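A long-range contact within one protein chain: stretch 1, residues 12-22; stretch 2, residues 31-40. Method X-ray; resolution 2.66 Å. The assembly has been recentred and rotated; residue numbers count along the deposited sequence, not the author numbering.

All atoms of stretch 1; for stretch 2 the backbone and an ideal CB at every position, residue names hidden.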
ATOM      1  N   ASP A  12     -12.141 -34.657  -9.248  1.00 43.38           N
ATOM      2  CA  ASP A  12     -13.585 -34.452  -9.257  1.00 39.54           C
ATOM      3  C   ASP A  12     -13.959 -33.197 -10.033  1.00 41.34           C
ATOM      4  O   ASP A  12     -14.924 -33.201 -10.804  1.00 50.72           O
ATOM      5  CB  ASP A  12     -14.109 -34.373  -7.826  1.00 43.94           C
ATOM      6  CG  ASP A  12     -14.397 -35.738  -7.240  1.00 42.61           C
ATOM      7  OD1 ASP A  12     -15.173 -35.814  -6.266  1.00 46.08           O
ATOM      8  OD2 ASP A  12     -13.948 -36.743  -7.831  1.00 46.69           O
ATOM      9  N   ILE A  13     -13.134 -32.153  -9.937  1.00 38.71           N
ATOM     10  CA  ILE A  13     -13.368 -30.951 -10.728  1.00 41.66           C
ATOM     11  C   ILE A  13     -13.261 -31.274 -12.212  1.00 42.23           C
ATOM     12  O   ILE A  13     -14.133 -30.905 -13.007  1.00 40.96           O
ATOM     13  CB  ILE A  13     -12.380 -29.844 -10.316  1.00 39.73           C
ATOM     14  CG1 ILE A  13     -12.703 -29.335  -8.907  1.00 32.74           C
ATOM     15  CG2 ILE A  13     -12.407 -28.701 -11.319  1.00 52.47           C
ATOM     16  CD1 ILE A  13     -13.996 -28.537  -8.805  1.00 34.26           C
ATOM     17  N   ARG A  14     -12.259 -32.072 -12.587  1.00 38.61           N
ATOM     18  CA  ARG A  14     -12.176 -32.563 -13.958  1.00 36.55           C
ATOM     19  C   ARG A  14     -13.434 -33.328 -14.344  1.00 44.67           C
ATOM     20  O   ARG A  14     -13.893 -33.242 -15.489  1.00 51.98           O
ATOM     21  CB  ARG A  14     -10.937 -33.445 -14.114  1.00 42.41           C
ATOM     22  CG  ARG A  14     -10.988 -34.414 -15.283  1.00 53.14           C
ATOM     23  CD  ARG A  14      -9.585 -34.815 -15.718  1.00 49.78           C
ATOM     24  NE  ARG A  14      -8.947 -33.780 -16.526  1.00 45.55           N
ATOM     25  CZ  ARG A  14      -9.039 -33.694 -17.851  1.00 58.55           C
ATOM     26  NH1 ARG A  14      -9.643 -34.649 -18.547  1.00 54.63           N
ATOM     27  NH2 ARG A  14      -8.503 -32.659 -18.484  1.00 64.56           N
ATOM     28  N   ALA A  15     -13.968 -34.134 -13.425  1.00 47.43           N
ATOM     29  CA  ALA A  15     -15.163 -34.918 -13.709  1.00 46.04           C
ATOM     30  C   ALA A  15     -16.439 -34.085 -13.741  1.00 48.76           C
ATOM     31  O   ALA A  15     -17.484 -34.611 -14.136  1.00 67.84           O
ATOM     32  CB  ALA A  15     -15.309 -36.034 -12.673  1.00 35.36           C
ATOM     33  N   GLY A  16     -16.393 -32.825 -13.317  1.00 44.23           N
ATOM     34  CA  GLY A  16     -17.578 -31.993 -13.298  1.00 54.62           C
ATOM     35  C   GLY A  16     -18.407 -32.064 -12.036  1.00 52.54           C
ATOM     36  O   GLY A  16     -19.543 -31.576 -12.037  1.00 61.60           O
ATOM     37  N   LYS A  17     -17.919 -32.733 -10.995  1.00 44.44           N
ATOM     38  CA  LYS A  17     -18.617 -32.778  -9.722  1.00 46.40           C
ATOM     39  C   LYS A  17     -18.248 -31.556  -8.883  1.00 46.23           C
ATOM     40  O   LYS A  17     -17.431 -30.719  -9.278  1.00 45.28           O
ATOM     41  CB  LYS A  17     -18.286 -34.068  -8.973  1.00 47.10           C
ATOM     42  CG  LYS A  17     -18.574 -35.342  -9.749  1.00 51.06           C
ATOM     43  CD  LYS A  17     -17.690 -36.479  -9.264  1.00 42.06           C
ATOM     44  CE  LYS A  17     -17.934 -37.759 -10.043  1.00 51.46           C
ATOM     45  NZ  LYS A  17     -17.140 -38.894  -9.490  1.00 49.94           N
ATOM     46  N   MET A  18     -18.856 -31.450  -7.707  1.00 50.63           N
ATOM     47  CA  MET A  18     -18.511 -30.402  -6.761  1.00 43.31           C
ATOM     48  C   MET A  18     -17.472 -30.898  -5.761  1.00 34.91           C
ATOM     49  O   MET A  18     -17.285 -32.100  -5.557  1.00 37.00           O
ATOM     50  CB  MET A  18     -19.754 -29.916  -6.015  1.00 39.38           C
ATOM     51  CG  MET A  18     -20.873 -29.439  -6.921  1.00 37.53           C
ATOM     52  SD  MET A  18     -22.192 -28.618  -6.011  1.00 52.22           S
ATOM     53  CE  MET A  18     -23.300 -28.186  -7.350  1.00 45.98           C
ATOM     54  N   VAL A  19     -16.818 -29.940  -5.105  1.00 20.07           N
ATOM     55  CA  VAL A  19     -15.904 -30.224  -4.007  1.00 25.39           C
ATOM     56  C   VAL A  19     -16.004 -29.075  -3.018  1.00 25.60           C
ATOM     57  O   VAL A  19     -16.334 -27.946  -3.390  1.00 36.43           O
ATOM     58  CB  VAL A  19     -14.447 -30.414  -4.493  1.00 46.96           C
ATOM     59  CG1 VAL A  19     -14.342 -31.618  -5.421  1.00 41.07           C
ATOM     60  CG2 VAL A  19     -13.945 -29.155  -5.182  1.00 49.84           C
ATOM     61  N   ILE A  20     -15.862 -29.398  -1.738  1.00 27.00           N
ATOM     62  CA  ILE A  20     -15.902 -28.396  -0.679  1.00 26.58           C
ATOM     63  C   ILE A  20     -14.478 -27.960  -0.370  1.00 26.57           C
ATOM     64  O   ILE A  20     -13.571 -28.793  -0.262  1.00 37.21           O
ATOM     65  CB  ILE A  20     -16.595 -28.950   0.577  1.00 30.06           C
ATOM     66  CG1 ILE A  20     -18.049 -29.301   0.272  1.00 35.21           C
ATOM     67  CG2 ILE A  20     -16.527 -27.936   1.709  1.00 40.22           C
ATOM     68  CD1 ILE A  20     -18.715 -30.125   1.347  1.00 52.33           C
ATOM     69  N   LEU A  21     -14.269 -26.648  -0.297  1.00 31.47           N
ATOM     70  CA  LEU A  21     -12.964 -26.071   0.001  1.00 34.54           C
ATOM     71  C   LEU A  21     -13.101 -25.168   1.216  1.00 36.49           C
ATOM     72  O   LEU A  21     -13.887 -24.214   1.201  1.00 37.11           O
ATOM     73  CB  LEU A  21     -12.419 -25.287  -1.195  1.00 41.24           C
ATOM     74  CG  LEU A  21     -11.436 -26.036  -2.099  1.00 36.04           C
ATOM     75  CD1 LEU A  21     -11.114 -25.207  -3.334  1.00 54.24           C
ATOM     76  CD2 LEU A  21     -10.157 -26.392  -1.352  1.00 44.28           C
ATOM     77  N   MET A  22     -12.288 -25.426   2.233  1.00 28.30           N
ATOM     78  CA  MET A  22     -12.208 -24.570   3.405  1.00 27.24           C
ATOM     79  C   MET A  22     -10.967 -23.695   3.308  1.00 34.69           C
ATOM     80  O   MET A  22      -9.894 -24.162   2.916  1.00 44.18           O
ATOM     81  CB  MET A  22     -12.155 -25.398   4.688  1.00 37.84           C
ATOM     82  CG  MET A  22     -13.376 -26.263   4.917  1.00 48.89           C
ATOM     83  SD  MET A  22     -13.298 -27.173   6.474  1.00 52.66           S
ATOM     84  CE  MET A  22     -12.476 -28.671   5.948  1.00 37.86           C
ATOM     85  N   UNK A  31     -16.807 -23.100   4.381  1.00 29.77           N
ATOM     86  CA  UNK A  31     -16.739 -24.092   3.323  1.00 27.98           C
ATOM     87  C   UNK A  31     -17.563 -23.647   2.125  1.00 26.89           C
ATOM     88  O   UNK A  31     -18.657 -23.101   2.283  1.00 33.81           O
ATOM     89  CB  UNK A  31     -17.222 -25.453   3.829  1.00 27.98           C
ATOM     90  N   UNK A  32     -16.959 -23.763   0.948  1.00 20.23           N
ATOM     91  CA  UNK A  32     -17.621 -23.466  -0.314  1.00 29.16           C
ATOM     92  C   UNK A  32     -17.691 -24.738  -1.144  1.00 29.79           C
ATOM     93  O   UNK A  32     -16.656 -25.350  -1.430  1.00 36.09           O
ATOM     94  CB  UNK A  32     -16.891 -22.357  -1.074  1.00 29.16           C
ATOM     95  N   UNK A  33     -18.882 -25.051  -1.646  1.00 31.12           N
ATOM     96  CA  UNK A  33     -18.982 -25.849  -2.859  1.00 29.65           C
ATOM     97  C   UNK A  33     -18.221 -25.166  -3.988  1.00 29.39           C
ATOM     98  O   UNK A  33     -18.130 -23.938  -4.038  1.00 31.32           O
ATOM     99  CB  UNK A  33     -20.446 -26.066  -3.248  1.00 29.65           C
ATOM    100  N   UNK A  34     -17.518 -25.973  -4.780  1.00 29.99           N
ATOM    101  CA  UNK A  34     -16.653 -25.477  -5.846  1.00 24.46           C
ATOM    102  C   UNK A  34     -16.788 -26.431  -7.023  1.00 34.39           C
ATOM    103  O   UNK A  34     -16.681 -27.650  -6.849  1.00 42.74           O
ATOM    104  CB  UNK A  34     -15.198 -25.360  -5.387  1.00 24.46           C
ATOM    105  N   UNK A  35     -17.166 -25.895  -8.181  1.00 39.33           N
ATOM    106  CA  UNK A  35     -17.291 -26.679  -9.402  1.00 45.63           C
ATOM    107  C   UNK A  35     -16.649 -25.903 -10.542  1.00 36.63           C
ATOM    108  O   UNK A  35     -16.661 -24.670 -10.562  1.00 39.82           O
ATOM    109  CB  UNK A  35     -18.755 -26.998  -9.710  1.00 45.63           C
ATOM    110  N   UNK A  36     -16.100 -26.637 -11.506  1.00 31.85           N
ATOM    111  CA  UNK A  36     -15.544 -26.008 -12.696  1.00 35.60           C
ATOM    112  C   UNK A  36     -16.636 -25.259 -13.445  1.00 46.20           C
ATOM    113  O   UNK A  36     -17.632 -25.855 -13.868  1.00 59.91           O
ATOM    114  CB  UNK A  36     -14.887 -27.049 -13.604  1.00 35.60           C
ATOM    115  N   UNK A  37     -16.454 -23.944 -13.595  1.00 42.49           N
ATOM    116  CA  UNK A  37     -17.444 -23.128 -14.287  1.00 37.41           C
ATOM    117  C   UNK A  37     -17.757 -23.678 -15.670  1.00 38.87           C
ATOM    118  O   UNK A  37     -18.906 -23.612 -16.119  1.00 55.66           O
ATOM    119  CB  UNK A  37     -16.954 -21.683 -14.399  1.00 37.41           C
ATOM    120  N   UNK A  38     -16.791 -24.352 -16.296  1.00 37.67           N
ATOM    121  CA  UNK A  38     -17.011 -24.887 -17.633  1.00 55.11           C
ATOM    122  C   UNK A  38     -17.983 -26.061 -17.619  1.00 49.73           C
ATOM    123  O   UNK A  38     -18.643 -26.326 -18.630  1.00 57.07           O
ATOM    124  CB  UNK A  38     -15.680 -25.319 -18.253  1.00 55.11           C
ATOM    125  N   UNK A  39     -18.042 -26.808 -16.518  1.00 46.01           N
ATOM    126  CA  UNK A  39     -18.922 -27.962 -16.412  1.00 55.13           C
ATOM    127  C   UNK A  39     -20.189 -27.669 -15.616  1.00 55.20           C
ATOM    128  O   UNK A  39     -20.945 -28.598 -15.315  1.00 45.56           O
ATOM    129  CB  UNK A  39     -18.169 -29.128 -15.768  1.00 55.13           C
ATOM    130  N   UNK A  40     -20.458 -26.400 -15.299  1.00 49.81           N
ATOM    131  CA  UNK A  40     -21.594 -26.075 -14.445  1.00 48.64           C
ATOM    132  C   UNK A  40     -22.888 -26.225 -15.233  1.00 46.22           C
ATOM    133  O   UNK A  40     -22.993 -25.783 -16.386  1.00 59.08           O
ATOM    134  CB  UNK A  40     -21.466 -24.657 -13.884  1.00 48.64           C
TER

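Stretch 1 leaves a helix at Gly16, turns, and continues as a strand that runs through Ile20 and Leu21 to Met22; stretch 2 runs roughly antiparallel to that strand before a short 3-10 segment carries it past the helix end.

Position 31 lies opposite Met22 in a non-hydrogen-bonded pair, their CA atoms 4.6 Å apart. An ideal CB here would stand 3.3 Å from Ile20 CG2, which is tight, so a very small residue suits best, although the extended backbone angles do not themselves call for glycine. The residue is Gly31, and its CA approaches Leu21 O at 3.6 Å in a CA-H...O contact.

Position 32 pairs with Leu21 through two backbone hydrogen bonds, Leu21 N to the O of position 32 at 2.9 Å and the N of position 32 to Leu21 O at 3.1 Å. The side chain rises on the same sheet face as Leu21; its CB is 4.2 Å from Leu21 O, and stretch 1 puts no charged group there, so the constraint from stretch 1 is loose. Polar or apolar residues would both serve. Asp32 is deposited, with its carboxylate making no hydrogen bond to stretch 1.

Position 33 shares a sheet face with Ile20, and its CB is 4.1 Å from Met18 SD. Two apolar side chains with space between them call for a branched or flexible aliphatic residue such as leucine, isoleucine or methionine. Leu33 spans both, with CD1 3.9 Å from Met18 SD and CD2 3.9 Å from Ile20 CG1.

Position 34 joins the other face, where Val19, Leu21 and the end of Ile13 form an apolar surround. A CB only 3.5 Å from Val19 O favours a compact aliphatic group, and beta-branching suits the extended backbone. Val34 fits: CB lies 4.0 Å from Val19 CG2, CG2 lies 4.0 Å from Leu21 CB, and CG1 reaches 4.5 Å from Ile13 CD1. Its backbone accepts a hydrogen bond from Val19 N to Val34 O at 2.9 Å; the return bond, Val34 N to Val19 O at 2.7 Å, is weak because its angle is only 122°.

Position 35 points sideways, along the turn between Gly16 and Met18. Its CB is 4.0 Å from Lys17 O and 4.3 Å from Met18 CG, an apolar neighbour beside backbone carbonyls, so an aliphatic chain suits, and a longer one can extend along the turn. Ile35, extended with both chi angles t, carries CD1 to 3.4 Å from Gly16 O.

Position 36 points toward the helix, with its ideal CB already 3.8 Å from Ile13 CG2. That closeness favours a small apolar residue, and Ala36 makes the contact with its methyl alone.

Positions 37 and 38 find nothing of stretch 1 near their CB atoms, so this contact does not select among residues; they are Ala37 and Thr38.

Position 39 points toward Gly16, whose CA is 3.8 Å from the CB. Gly16 has positive phi and ends the helix in a Schellman motif, leaving a side-chain-free surface that a flat ring or a medium polar chain could cover. His39 lies there obliquely, NE2 3.8 Å from Arg14 O, without a hydrogen bond.

Position 40 points away and is unconstrained here; it is Val40.

Stretch 2 (31-40) GDLVIAATHV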
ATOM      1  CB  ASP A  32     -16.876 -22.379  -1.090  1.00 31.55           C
ATOM      2  CG  ASP A  32     -16.956 -21.025  -0.422  1.00 23.47           C
ATOM      3  OD1 ASP A  32     -17.033 -20.978   0.823  1.00 33.14           O
ATOM      4  OD2 ASP A  32     -16.768 -20.014  -1.127  1.00 27.81           O
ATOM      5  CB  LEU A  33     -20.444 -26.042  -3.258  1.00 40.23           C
ATOM      6  CG  LEU A  33     -21.359 -26.768  -2.271  1.00 44.95           C
ATOM      7  CD1 LEU A  33     -22.807 -26.642  -2.728  1.00 25.19           C
ATOM      8  CD2 LEU A  33     -20.966 -28.230  -2.125  1.00 48.56           C
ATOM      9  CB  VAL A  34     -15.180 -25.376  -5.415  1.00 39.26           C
ATOM     10  CG1 VAL A  34     -14.345 -24.702  -6.504  1.00 40.90           C
ATOM     11  CG2 VAL A  34     -15.062 -24.623  -4.102  1.00 40.79           C
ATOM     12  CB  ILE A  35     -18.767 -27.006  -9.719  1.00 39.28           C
ATOM     13  CG1 ILE A  35     -18.869 -27.865 -10.980  1.00 45.62           C
ATOM     14  CG2 ILE A  35     -19.579 -25.723  -9.875  1.00 44.62           C
ATOM     15  CD1 ILE A  35     -20.263 -28.402 -11.235  1.00 51.70           C
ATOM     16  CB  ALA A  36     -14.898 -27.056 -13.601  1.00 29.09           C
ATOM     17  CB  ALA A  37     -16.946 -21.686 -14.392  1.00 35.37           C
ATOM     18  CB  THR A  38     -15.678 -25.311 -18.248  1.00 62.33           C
ATOM     19  OG1 THR A  38     -14.729 -24.246 -18.112  1.00 52.03           O
ATOM     20  CG2 THR A  38     -15.848 -25.651 -19.721  1.00 77.33           C
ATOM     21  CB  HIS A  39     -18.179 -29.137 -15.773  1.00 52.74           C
ATOM     22  CG  HIS A  39     -17.091 -29.702 -16.631  1.00 46.93           C
ATOM     23  ND1 HIS A  39     -17.344 -30.420 -17.779  1.00 58.07           N
ATOM     24  CD2 HIS A  39     -15.744 -29.670 -16.496  1.00 37.62           C
ATOM     25  CE1 HIS A  39     -16.200 -30.765 -18.341  1.00 52.74           C
ATOM     26  NE2 HIS A  39     -15.213 -30.327 -17.580  1.00 49.07           N
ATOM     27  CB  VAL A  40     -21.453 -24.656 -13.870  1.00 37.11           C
ATOM     28  CG1 VAL A  40     -21.759 -23.609 -14.928  1.00 36.60           C
ATOM     29  CG2 VAL A  40     -22.366 -24.486 -12.661  1.00 39.48           C
TER
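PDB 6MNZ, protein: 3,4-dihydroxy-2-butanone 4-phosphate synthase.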